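Local atomic coordinates of tail spike protein (Acinetobacter phage vB_AbaP_AS12, PDB entry 6EU4), a protein that probably serves as the phage's trimeric receptor-binding tailspike, attaching to the surface polysaccharide of Acinetobacter baumannii and cleaving it. Residues Ala175-Ile180 against Ile209-Pro214; Gly232-Asp237 against Ser251-Ile256; Ala281-Trp286 against Pro310-Phe315; Asp287-Gln292 against Lys316-Asn321. All blocks are in the same frame, centred on the assembly; numbering follows the deposited sequence. Where two conformers were deposited one is given.

Interaction 1 of 4, residues Ala175-Ile180 against Ile209-Pro214; sequences AIMVAI and IGLYAP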
# COMPACT_ATOMS: atom_id res chain seq x y z
N ALA A 175 -32.51 -3.41 -14.52
CA ALA A 175 -31.41 -2.57 -14.10
C ALA A 175 -31.77 -1.12 -14.43
O ALA A 175 -32.70 -0.86 -15.18
CB ALA A 175 -30.11 -2.95 -14.80
N ILE A 176 -31.04 -0.18 -13.82
CA ILE A 176 -31.26 1.23 -14.13
C ILE A 176 -30.44 1.66 -15.32
O ILE A 176 -30.95 2.30 -16.25
CB ILE A 176 -30.94 2.12 -12.90
CG1 ILE A 176 -31.74 1.63 -11.69
CG2 ILE A 176 -31.25 3.57 -13.21
CD1 ILE A 176 -31.35 2.33 -10.40
N MSE A 177 -29.16 1.29 -15.31
CA MSE A 177 -28.24 1.58 -16.39
C MSE A 177 -27.49 0.29 -16.76
O MSE A 177 -27.17 -0.53 -15.89
CB MSE A 177 -27.27 2.71 -15.98
CG MSE A 177 -26.56 3.36 -17.09
SE MSE A 177 -25.61 4.95 -16.35
CE MSE A 177 -25.56 5.90 -17.99
N VAL A 178 -27.23 0.10 -18.06
CA VAL A 178 -26.61 -1.11 -18.59
C VAL A 178 -25.48 -0.72 -19.52
O VAL A 178 -25.67 0.11 -20.41
CB VAL A 178 -27.64 -1.98 -19.35
CG1 VAL A 178 -26.99 -3.28 -19.86
CG2 VAL A 178 -28.85 -2.28 -18.47
N ALA A 179 -24.31 -1.33 -19.33
CA ALA A 179 -23.18 -1.17 -20.24
C ALA A 179 -23.22 -2.30 -21.26
O ALA A 179 -23.27 -3.48 -20.89
CB ALA A 179 -21.85 -1.22 -19.48
N ILE A 180 -23.21 -1.95 -22.55
CA ILE A 180 -23.31 -2.91 -23.64
C ILE A 180 -22.19 -2.66 -24.66
O ILE A 180 -22.06 -1.52 -25.15
CB ILE A 180 -24.68 -2.83 -24.34
CG1 ILE A 180 -25.81 -3.00 -23.32
CG2 ILE A 180 -24.77 -3.85 -25.48
CD1 ILE A 180 -27.26 -2.98 -23.92
N ILE A 209 -31.13 -4.08 -10.28
CA ILE A 209 -29.70 -3.79 -10.30
C ILE A 209 -29.52 -2.31 -10.60
O ILE A 209 -30.19 -1.76 -11.46
CB ILE A 209 -29.00 -4.64 -11.38
CG1 ILE A 209 -29.21 -6.13 -11.14
CG2 ILE A 209 -27.50 -4.31 -11.46
CD1 ILE A 209 -28.99 -6.97 -12.41
N GLY A 210 -28.59 -1.67 -9.89
CA GLY A 210 -28.29 -0.30 -10.22
C GLY A 210 -27.58 -0.14 -11.56
O GLY A 210 -28.15 0.38 -12.53
N LEU A 211 -26.34 -0.61 -11.61
CA LEU A 211 -25.54 -0.61 -12.83
C LEU A 211 -25.21 -2.05 -13.18
O LEU A 211 -24.46 -2.70 -12.44
CB LEU A 211 -24.28 0.22 -12.64
CG LEU A 211 -23.27 0.15 -13.79
CD1 LEU A 211 -23.84 0.72 -15.09
CD2 LEU A 211 -21.95 0.84 -13.43
N TYR A 212 -25.76 -2.54 -14.29
CA TYR A 212 -25.41 -3.85 -14.82
C TYR A 212 -24.39 -3.61 -15.93
O TYR A 212 -24.72 -3.11 -17.01
CB TYR A 212 -26.63 -4.61 -15.33
CG TYR A 212 -26.27 -6.01 -15.78
CD1 TYR A 212 -25.53 -6.85 -14.96
CD2 TYR A 212 -26.62 -6.48 -17.04
CE1 TYR A 212 -25.17 -8.11 -15.36
CE2 TYR A 212 -26.27 -7.75 -17.45
CZ TYR A 212 -25.54 -8.57 -16.61
OH TYR A 212 -25.18 -9.84 -17.00
N ALA A 213 -23.15 -3.96 -15.65
CA ALA A 213 -22.02 -3.66 -16.53
C ALA A 213 -21.23 -4.94 -16.73
O ALA A 213 -20.11 -5.08 -16.23
CB ALA A 213 -21.16 -2.54 -15.95
N PRO A 214 -21.79 -5.90 -17.47
CA PRO A 214 -21.19 -7.24 -17.46
C PRO A 214 -19.78 -7.26 -18.04
O PRO A 214 -18.89 -7.89 -17.45
CB PRO A 214 -22.17 -8.08 -18.29
CG PRO A 214 -23.01 -7.07 -19.06
CD PRO A 214 -23.08 -5.86 -18.17

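Interaction 2 of 4, residues Gly232-Asp237 against Ser251-Ile256; sequences GIKSVD and SSRSFI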
# COMPACT_ATOMS: atom_id res chain seq x y z
N GLY A 232 -26.16 -3.53 -6.30
CA GLY A 232 -25.73 -2.19 -6.66
C GLY A 232 -25.05 -2.10 -8.01
O GLY A 232 -25.60 -1.55 -8.97
N ILE A 233 -23.82 -2.62 -8.07
CA ILE A 233 -22.99 -2.65 -9.27
C ILE A 233 -22.62 -4.10 -9.53
O ILE A 233 -22.16 -4.81 -8.63
CB ILE A 233 -21.75 -1.76 -9.11
CG1 ILE A 233 -22.18 -0.29 -8.94
CG2 ILE A 233 -20.81 -1.92 -10.32
CD1 ILE A 233 -21.07 0.62 -8.54
N LYS A 234 -22.86 -4.57 -10.76
CA LYS A 234 -22.76 -5.98 -11.08
C LYS A 234 -22.05 -6.17 -12.42
O LYS A 234 -22.51 -5.65 -13.44
CB LYS A 234 -24.16 -6.58 -11.13
CG LYS A 234 -24.19 -8.07 -11.29
CD LYS A 234 -25.61 -8.57 -11.14
CE LYS A 234 -25.65 -10.07 -10.96
NZ LYS A 234 -27.07 -10.55 -10.76
N SER A 235 -20.97 -6.96 -12.42
CA SER A 235 -20.13 -7.13 -13.59
C SER A 235 -19.64 -8.58 -13.65
O SER A 235 -19.62 -9.29 -12.64
CB SER A 235 -18.94 -6.14 -13.53
OG SER A 235 -18.09 -6.24 -14.65
N VAL A 236 -19.24 -8.99 -14.85
CA VAL A 236 -18.72 -10.34 -15.12
C VAL A 236 -17.22 -10.31 -15.42
O VAL A 236 -16.46 -11.14 -14.92
CB VAL A 236 -19.48 -10.99 -16.29
CG1 VAL A 236 -18.86 -12.31 -16.67
CG2 VAL A 236 -20.97 -11.19 -15.96
N ASP A 237 -16.80 -9.40 -16.30
CA ASP A 237 -15.43 -9.33 -16.80
C ASP A 237 -15.15 -7.85 -16.96
O ASP A 237 -15.66 -7.21 -17.89
CB ASP A 237 -15.29 -10.09 -18.12
CG ASP A 237 -13.85 -10.11 -18.66
OD1 ASP A 237 -13.05 -9.20 -18.38
OD2 ASP A 237 -13.53 -11.05 -19.43
N SER A 251 -29.83 -3.81 -1.01
CA SER A 251 -30.40 -4.66 0.02
C SER A 251 -29.76 -6.05 0.07
O SER A 251 -29.78 -6.67 1.13
CB SER A 251 -31.91 -4.80 -0.16
OG SER A 251 -32.22 -5.52 -1.35
N SER A 252 -29.18 -6.55 -1.03
CA SER A 252 -28.58 -7.89 -1.03
C SER A 252 -27.06 -7.86 -1.22
O SER A 252 -26.33 -8.30 -0.32
CB SER A 252 -29.25 -8.74 -2.12
OG SER A 252 -28.70 -10.05 -2.13
N ARG A 253 -26.56 -7.37 -2.36
CA ARG A 253 -25.12 -7.31 -2.60
C ARG A 253 -24.76 -5.95 -3.19
O ARG A 253 -25.36 -5.53 -4.18
CB ARG A 253 -24.65 -8.43 -3.54
CG ARG A 253 -24.86 -9.84 -2.99
CD ARG A 253 -24.31 -10.91 -3.93
NE ARG A 253 -25.19 -11.12 -5.07
CZ ARG A 253 -24.84 -11.73 -6.20
NH1 ARG A 253 -23.62 -12.22 -6.35
NH2 ARG A 253 -25.73 -11.87 -7.18
N SER A 254 -23.79 -5.26 -2.57
CA SER A 254 -23.43 -3.92 -3.03
C SER A 254 -22.61 -3.97 -4.31
O SER A 254 -23.01 -3.41 -5.33
CB SER A 254 -22.68 -3.17 -1.93
OG SER A 254 -23.54 -2.95 -0.82
N PHE A 255 -21.46 -4.65 -4.28
CA PHE A 255 -20.55 -4.75 -5.42
C PHE A 255 -20.38 -6.22 -5.79
O PHE A 255 -20.06 -7.05 -4.93
CB PHE A 255 -19.17 -4.18 -5.07
CG PHE A 255 -19.13 -2.69 -4.84
CD1 PHE A 255 -18.93 -1.82 -5.89
CD2 PHE A 255 -19.22 -2.18 -3.55
CE1 PHE A 255 -18.85 -0.44 -5.66
CE2 PHE A 255 -19.15 -0.81 -3.33
CZ PHE A 255 -18.96 0.06 -4.37
N ILE A 256 -20.61 -6.55 -7.06
CA ILE A 256 -20.46 -7.91 -7.58
C ILE A 256 -19.56 -7.85 -8.80
O ILE A 256 -19.90 -7.19 -9.78
CB ILE A 256 -21.82 -8.54 -7.99
CG1 ILE A 256 -22.82 -8.51 -6.83
CG2 ILE A 256 -21.61 -9.94 -8.54
CD1 ILE A 256 -24.25 -8.63 -7.36
O HOH W 1 -27.02 -13.20 -9.51

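Interaction 3 of 4, residues Ala281-Trp286 against Pro310-Phe315; sequences AGLYGW and PAKALF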
# COMPACT_ATOMS: atom_id res chain seq x y z
N ALA A 281 -25.99 -3.83 2.43
CA ALA A 281 -26.13 -5.17 1.87
C ALA A 281 -26.42 -6.23 2.93
O ALA A 281 -25.75 -6.32 3.97
CB ALA A 281 -24.84 -5.53 1.13
N GLY A 282 -27.40 -7.08 2.64
CA GLY A 282 -27.82 -8.11 3.57
C GLY A 282 -27.23 -9.49 3.32
O GLY A 282 -27.40 -10.38 4.17
N LEU A 283 -26.52 -9.68 2.20
CA LEU A 283 -25.91 -10.97 1.84
C LEU A 283 -24.39 -10.89 1.77
O LEU A 283 -23.72 -11.60 2.52
CB LEU A 283 -26.51 -11.47 0.52
CG LEU A 283 -25.93 -12.77 -0.05
CD1 LEU A 283 -26.18 -13.90 0.90
CD2 LEU A 283 -26.52 -13.11 -1.43
N TYR A 284 -23.83 -10.06 0.88
CA TYR A 284 -22.41 -9.74 0.84
C TYR A 284 -22.24 -8.26 0.58
O TYR A 284 -22.94 -7.69 -0.25
CB TYR A 284 -21.66 -10.49 -0.27
CG TYR A 284 -21.71 -11.97 -0.17
CD1 TYR A 284 -21.04 -12.64 0.85
CD2 TYR A 284 -22.39 -12.73 -1.12
CE1 TYR A 284 -21.07 -14.00 0.94
CE2 TYR A 284 -22.44 -14.11 -1.03
CZ TYR A 284 -21.77 -14.73 0.01
OH TYR A 284 -21.78 -16.10 0.10
N GLY A 285 -21.25 -7.65 1.23
CA GLY A 285 -20.86 -6.31 0.85
C GLY A 285 -20.19 -6.30 -0.52
O GLY A 285 -20.64 -5.62 -1.45
N TRP A 286 -19.12 -7.07 -0.63
CA TRP A 286 -18.38 -7.26 -1.87
C TRP A 286 -18.36 -8.73 -2.19
O TRP A 286 -17.99 -9.55 -1.35
CB TRP A 286 -16.94 -6.77 -1.71
CG TRP A 286 -16.78 -5.34 -1.40
CD1 TRP A 286 -16.99 -4.72 -0.20
CD2 TRP A 286 -16.34 -4.32 -2.31
NE1 TRP A 286 -16.70 -3.38 -0.31
CE2 TRP A 286 -16.30 -3.11 -1.59
CE3 TRP A 286 -15.97 -4.32 -3.66
CZ2 TRP A 286 -15.93 -1.90 -2.18
CZ3 TRP A 286 -15.59 -3.12 -4.24
CH2 TRP A 286 -15.57 -1.93 -3.49
N PRO A 310 -28.03 -11.99 9.76
CA PRO A 310 -26.64 -11.75 9.33
C PRO A 310 -26.46 -11.91 7.83
O PRO A 310 -27.14 -12.70 7.17
CB PRO A 310 -25.85 -12.82 10.10
CG PRO A 310 -26.84 -13.94 10.28
CD PRO A 310 -28.14 -13.22 10.58
N ALA A 311 -25.52 -11.13 7.31
CA ALA A 311 -24.94 -11.37 6.01
C ALA A 311 -24.10 -12.64 6.07
O ALA A 311 -23.71 -13.09 7.15
CB ALA A 311 -24.08 -10.18 5.57
N LYS A 312 -23.81 -13.21 4.92
CA LYS A 312 -22.88 -14.33 4.91
C LYS A 312 -21.46 -13.84 5.18
O LYS A 312 -20.74 -14.43 6.00
CB LYS A 312 -22.96 -15.10 3.60
CG LYS A 312 -24.24 -15.95 3.53
CD LYS A 312 -24.27 -16.81 2.25
CE LYS A 312 -25.62 -17.49 2.01
NZ LYS A 312 -26.27 -18.01 3.24
N ALA A 313 -21.06 -12.77 4.50
CA ALA A 313 -19.73 -12.21 4.69
C ALA A 313 -19.72 -10.74 4.30
O ALA A 313 -20.44 -10.33 3.39
CB ALA A 313 -18.67 -12.94 3.86
N LEU A 314 -18.85 -9.96 4.94
CA LEU A 314 -18.60 -8.62 4.44
C LEU A 314 -17.93 -8.69 3.07
O LEU A 314 -18.38 -8.05 2.11
CB LEU A 314 -17.74 -7.82 5.42
CG LEU A 314 -17.29 -6.43 4.96
CD1 LEU A 314 -18.47 -5.57 4.53
CD2 LEU A 314 -16.53 -5.73 6.09
N PHE A 315 -16.84 -9.46 2.99
CA PHE A 315 -16.09 -9.71 1.77
C PHE A 315 -16.12 -11.20 1.44
O PHE A 315 -15.67 -12.03 2.24
CB PHE A 315 -14.63 -9.30 1.91
CG PHE A 315 -14.41 -7.90 2.45
CD1 PHE A 315 -14.59 -6.79 1.63
CD2 PHE A 315 -13.94 -7.70 3.75
CE1 PHE A 315 -14.36 -5.52 2.12
CE2 PHE A 315 -13.73 -6.43 4.25
CZ PHE A 315 -13.93 -5.34 3.43
O HOH W 2 -27.37 -13.59 4.40

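Interaction 4 of 4, residues Asp287-Gln292 against Lys316-Asn321; sequences DLNKMQ and KIVYSN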
# COMPACT_ATOMS: atom_id res chain seq x y z
N ASP A 287 -18.80 -9.08 -3.39
CA ASP A 287 -18.81 -10.45 -3.88
C ASP A 287 -17.86 -10.46 -5.08
O ASP A 287 -18.24 -10.03 -6.17
CB ASP A 287 -20.24 -10.88 -4.25
CG ASP A 287 -20.33 -12.33 -4.69
OD1 ASP A 287 -19.28 -12.93 -5.02
OD2 ASP A 287 -21.47 -12.86 -4.72
N LEU A 288 -16.62 -10.89 -4.86
CA LEU A 288 -15.54 -10.78 -5.84
C LEU A 288 -15.12 -12.17 -6.30
O LEU A 288 -14.86 -13.06 -5.47
CB LEU A 288 -14.34 -10.06 -5.25
CG LEU A 288 -14.63 -8.70 -4.62
CD1 LEU A 288 -13.33 -8.11 -4.12
CD2 LEU A 288 -15.31 -7.74 -5.60
N ASN A 289 -15.08 -12.35 -7.61
CA ASN A 289 -14.69 -13.61 -8.22
C ASN A 289 -13.73 -13.32 -9.36
O ASN A 289 -14.02 -12.48 -10.22
CB ASN A 289 -15.94 -14.36 -8.71
CG ASN A 289 -15.60 -15.66 -9.39
OD1 ASN A 289 -14.79 -16.46 -8.88
ND2 ASN A 289 -16.20 -15.89 -10.56
N LYS A 290 -12.59 -14.00 -9.35
CA LYS A 290 -11.55 -13.84 -10.38
C LYS A 290 -11.13 -12.38 -10.52
O LYS A 290 -10.91 -11.87 -11.62
CB LYS A 290 -12.02 -14.41 -11.72
CG LYS A 290 -12.26 -15.92 -11.71
CD LYS A 290 -10.95 -16.72 -11.71
CE LYS A 290 -11.21 -18.24 -11.88
NZ LYS A 290 -9.95 -19.01 -12.11
N MSE A 291 -10.94 -11.73 -9.38
CA MSE A 291 -10.52 -10.35 -9.35
C MSE A 291 -9.01 -10.26 -9.14
O MSE A 291 -8.52 -10.26 -8.00
CB MSE A 291 -11.28 -9.59 -8.24
CG MSE A 291 -12.68 -9.14 -8.71
SE MSE A 291 -12.59 -7.54 -9.87
CE MSE A 291 -12.94 -6.17 -8.58
N GLN A 292 -8.28 -10.17 -10.25
CA GLN A 292 -6.82 -10.13 -10.21
C GLN A 292 -6.33 -8.68 -10.17
O GLN A 292 -6.89 -7.81 -10.85
CB GLN A 292 -6.23 -10.84 -11.42
CG GLN A 292 -6.97 -12.11 -11.86
CD GLN A 292 -7.12 -13.11 -10.74
OE1 GLN A 292 -6.50 -12.97 -9.69
NE2 GLN A 292 -7.94 -14.12 -10.96
N LYS A 316 -16.58 -11.52 0.25
CA LYS A 316 -16.45 -12.85 -0.33
C LYS A 316 -15.47 -12.70 -1.49
O LYS A 316 -15.75 -11.99 -2.46
CB LYS A 316 -17.78 -13.39 -0.80
CG LYS A 316 -17.64 -14.74 -1.50
CD LYS A 316 -18.99 -15.29 -1.97
CE LYS A 316 -18.83 -16.63 -2.62
NZ LYS A 316 -20.18 -17.16 -3.05
N ILE A 317 -14.30 -13.35 -1.37
CA ILE A 317 -13.20 -13.15 -2.32
C ILE A 317 -12.73 -14.52 -2.79
O ILE A 317 -12.12 -15.28 -2.03
CB ILE A 317 -12.05 -12.34 -1.70
CG1 ILE A 317 -12.63 -11.02 -1.16
CG2 ILE A 317 -10.98 -12.08 -2.74
CD1 ILE A 317 -11.60 -10.03 -0.64
N VAL A 318 -13.00 -14.82 -4.05
CA VAL A 318 -12.79 -16.14 -4.63
C VAL A 318 -11.86 -16.01 -5.83
O VAL A 318 -12.10 -15.19 -6.73
CB VAL A 318 -14.14 -16.78 -5.01
CG1 VAL A 318 -13.93 -18.09 -5.71
CG2 VAL A 318 -15.00 -16.97 -3.75
N TYR A 319 -10.81 -16.82 -5.85
CA TYR A 319 -9.81 -16.86 -6.92
C TYR A 319 -9.39 -15.45 -7.37
O TYR A 319 -9.32 -15.14 -8.56
CB TYR A 319 -10.30 -17.69 -8.09
CG TYR A 319 -10.49 -19.15 -7.72
CD1 TYR A 319 -9.42 -19.90 -7.25
CD2 TYR A 319 -11.72 -19.77 -7.87
CE1 TYR A 319 -9.59 -21.24 -6.90
CE2 TYR A 319 -11.89 -21.10 -7.54
CZ TYR A 319 -10.83 -21.82 -7.05
OH TYR A 319 -11.00 -23.16 -6.72
N SER A 320 -9.01 -14.63 -6.39
CA SER A 320 -8.70 -13.22 -6.59
C SER A 320 -7.41 -12.89 -5.87
O SER A 320 -6.96 -13.64 -5.00
CB SER A 320 -9.82 -12.31 -6.06
OG SER A 320 -11.06 -12.61 -6.67
N ASN A 321 -6.82 -11.74 -6.19
CA ASN A 321 -5.76 -11.19 -5.33
C ASN A 321 -6.01 -9.70 -5.15
O ASN A 321 -6.11 -8.95 -6.13
CB ASN A 321 -4.35 -11.54 -5.86
CG ASN A 321 -3.91 -10.74 -7.08
OD1 ASN A 321 -4.42 -10.90 -8.20
ND2 ASN A 321 -2.86 -9.93 -6.89
O HOH W 3 -21.60 -15.44 -4.77

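Interaction 1 of 4, residues Ala175-Ile180 against Ile209-Pro214
Backbone hydrogen bonds carry most of this buried contact. At the corner, Gly210 O accepts twice. Met177 N approaches Gly210 O nearly along the C=O axis at 3.1 Å, whereas Ile176 N, 3.2 Å from Gly210 O, lies above the carbonyl plane. The same Ile176 N also donates to Ile209 O at 3.0 Å, so a forked set of bonds ties the two corners together. Farther on the pairing becomes regular parallel strand: Tyr212 N gives to Met177 O at 2.9 Å and Ala179 N to Tyr212 O at 3.0 Å, the latter in the carbonyl plane.

On one side Ala175 CB lies against Tyr212 CB at 3.9 Å, and Ile209 CB borders the same methyl. Tyr212 holds CG anti to its backbone N (chi1 -176°); its ring leads away from the partner segment, and Pro214 CD of its own segment sits over the centre of one ring face. On the face of Met177 and Leu211, Leu211 CD1 meets Met177 CB at 4.1 Å, while the extended selenomethionine chain runs off toward Phe149 and Phe196. At the end of the strand, Ala179 CB packs on Ala213 CB at 3.8 Å.

Strand 131-133 pairs with the other edge of 175-180. Such in-register stacking of short strands and corners from successive turns is the hallmark of a parallel beta-helix, the fold of many phage tailspikes.

Interaction 2 of 4, residues Gly232-Asp237 against Ser251-Ile256
Lys234 NZ is gripped twice: by a salt bridge to Glu231 OE1 and by a water that accepts a hydrogen bond from NZ at 2.9 Å. That water also takes a weak bond from Arg253 NH2, lying at the edge of the guanidinium and in its plane. The two cationic groups come close, with Lys234 NZ 4.0 Å from Arg253 NH2, but Glu231 answers both, its OE2 pairing with NH2, while Arg253 NH1 turns to Asp287.

Lys234 reaches this point fully extended, CG anti to the backbone N (chi1 -173°). Its methylenes run alongside Ile256, with Lys234 CG 4.0 Å from Ile256 CD1. Arg253 arrives obliquely, its chain bent at chi3 (-77°), so that one face of the guanidinium covers Ile256 CD1 3.3 Å below its plane. The isoleucine methyl is therefore lined by lysine methylenes and by a flat cation. On the other face of the sheet Ile233 and Phe255 lie side by side, Ile233 CD1 touching Phe255 CE1 at 3.8 Å.

Beneath the side chains the parallel backbones alternate donors and acceptors. Gly232 N bonds to Arg253 O, and Ile233 N to Ser254 O nearly along the C=O axis. Ile256 N returns a bond to Ile233 O at 2.8 Å, and Ser235 N reaches Ile256 O at 2.9 Å from above the carbonyl plane.

Ile233 and Phe255 make one face of this beta-helix turn apolar, whereas on the other Ile256 lies beneath a charge cluster; shared carboxylate and water should offset the lysine-arginine repulsion and keep both groups protonated.

Interaction 3 of 4, residues Ala281-Trp286 against Pro310-Phe315
Tyr284 leaves its strand with CG anti to the carbonyl carbon (chi1 -60°), which lays the side chain across the neighbouring turn of the beta-helix. Its CB passes 3.9 Å from Ala313 O. Next along the ring, Tyr284 CD1 is 3.8 Å from Ala313 CB, a methyl that sits at the ring edge and in its plane. Tyr284 CE1 then closes to 3.4 Å on Lys312 CB, and at the tip Tyr284 OH lies 3.4 Å from Lys312 CD, so tyrosine and lysine cross obliquely. Leu283 lies alongside the same lysine chain, its CD1 3.7 Å from Lys312 CD.

Below this group Lys312 N donates to Leu283 O at 2.9 Å, in the carbonyl plane and on a lone pair, while one water donates to both Gly282 O and Pro310 O. Past the corner at Gly285, Trp286 N donates to Leu314 O nearly along the C=O axis.

On the opposite face from Tyr284, Trp286 and Phe315 point the same way with their planes 34° apart, and Trp286 CD1 touches Phe315 CE1 at 3.6 Å. Phe255 stacks with the indole and Phe273 meets it edge to face.

The chemistry changes along the contact: a water-bridged, partly exposed end where the methylenes of Lys312 make the contact gives way to a buried, aromatic interior.

Interaction 4 of 4, residues Asp287-Gln292 against Lys316-Asn321
Regular parallel pairing opens this contact: Leu288 N donates to Lys316 O at 2.8 Å, nearly along the C=O axis, and Val318 N returns a bond to Leu288 O. After Asn289 and Val318 the chains kink in step, Lys290 and Tyr319 both adopting positive phi, and a side chain takes over the bonding. Ser320 OG accepts from Met291 N at 2.9 Å and donates a hydrogen bond to Val318 O at 2.8 Å. Val318 O thus has two donors, Lys290 N close to its axis and the serine hydroxyl well above the carbonyl plane.

Tyr319 O is answered by Gln292 NE2 at 3.0 Å, reached through a bend at chi2 (-55°) of the glutamine. Asn321 N then resumes the backbone pattern by donating to Met291 O at 2.9 Å. The amides of Gln292 and Asn321 are nearly coplanar, but their oxygens, Gln292 OE1 and Asn321 OD1, face each other at 3.3 Å. Asn321 OD1 is bonded instead by Gly293 N and by Asn351 ND2 of the second subunit, and Asn321 ND2 by Asn349 OD1 of that subunit.

At the other end, besides the bridge to Arg253, a water donates to Asp287 OD2 at 2.6 Å and accepts from Lys316 NZ. Asn289 ND2 bonds Gly258 O. Leu288 CD1 lies inside, near Ile317 CG1 at 4.2 Å.

Serine and glutamine side chains thus maintain hydrogen bonding through the turn after the paired strands of the beta-helix, and asparagine carries the polar network across to the trimer neighbour.

All four contacts join neighbouring turns of one parallel beta-helix, and no catalytic site is identified among them. Interactions 1 and 2, with centres about 10 Å apart, meet where Pro214 O lies 2.8 Å from Asp237 N. Interaction 2 adjoins both later contacts: Ser251 O is 2.8 Å from Gly282 N of interaction 3, and Arg253 NH1 is 2.8 Å from Asp287 OD2 of interaction 4. Interactions 3 and 4 are consecutive parts of the same strand pair, about 14 Å between centres, linked through Trp286 O and Lys316 N at 2.9 Å. Interaction 1 touches neither of these. Of the four, interaction 4 alone reaches another subunit.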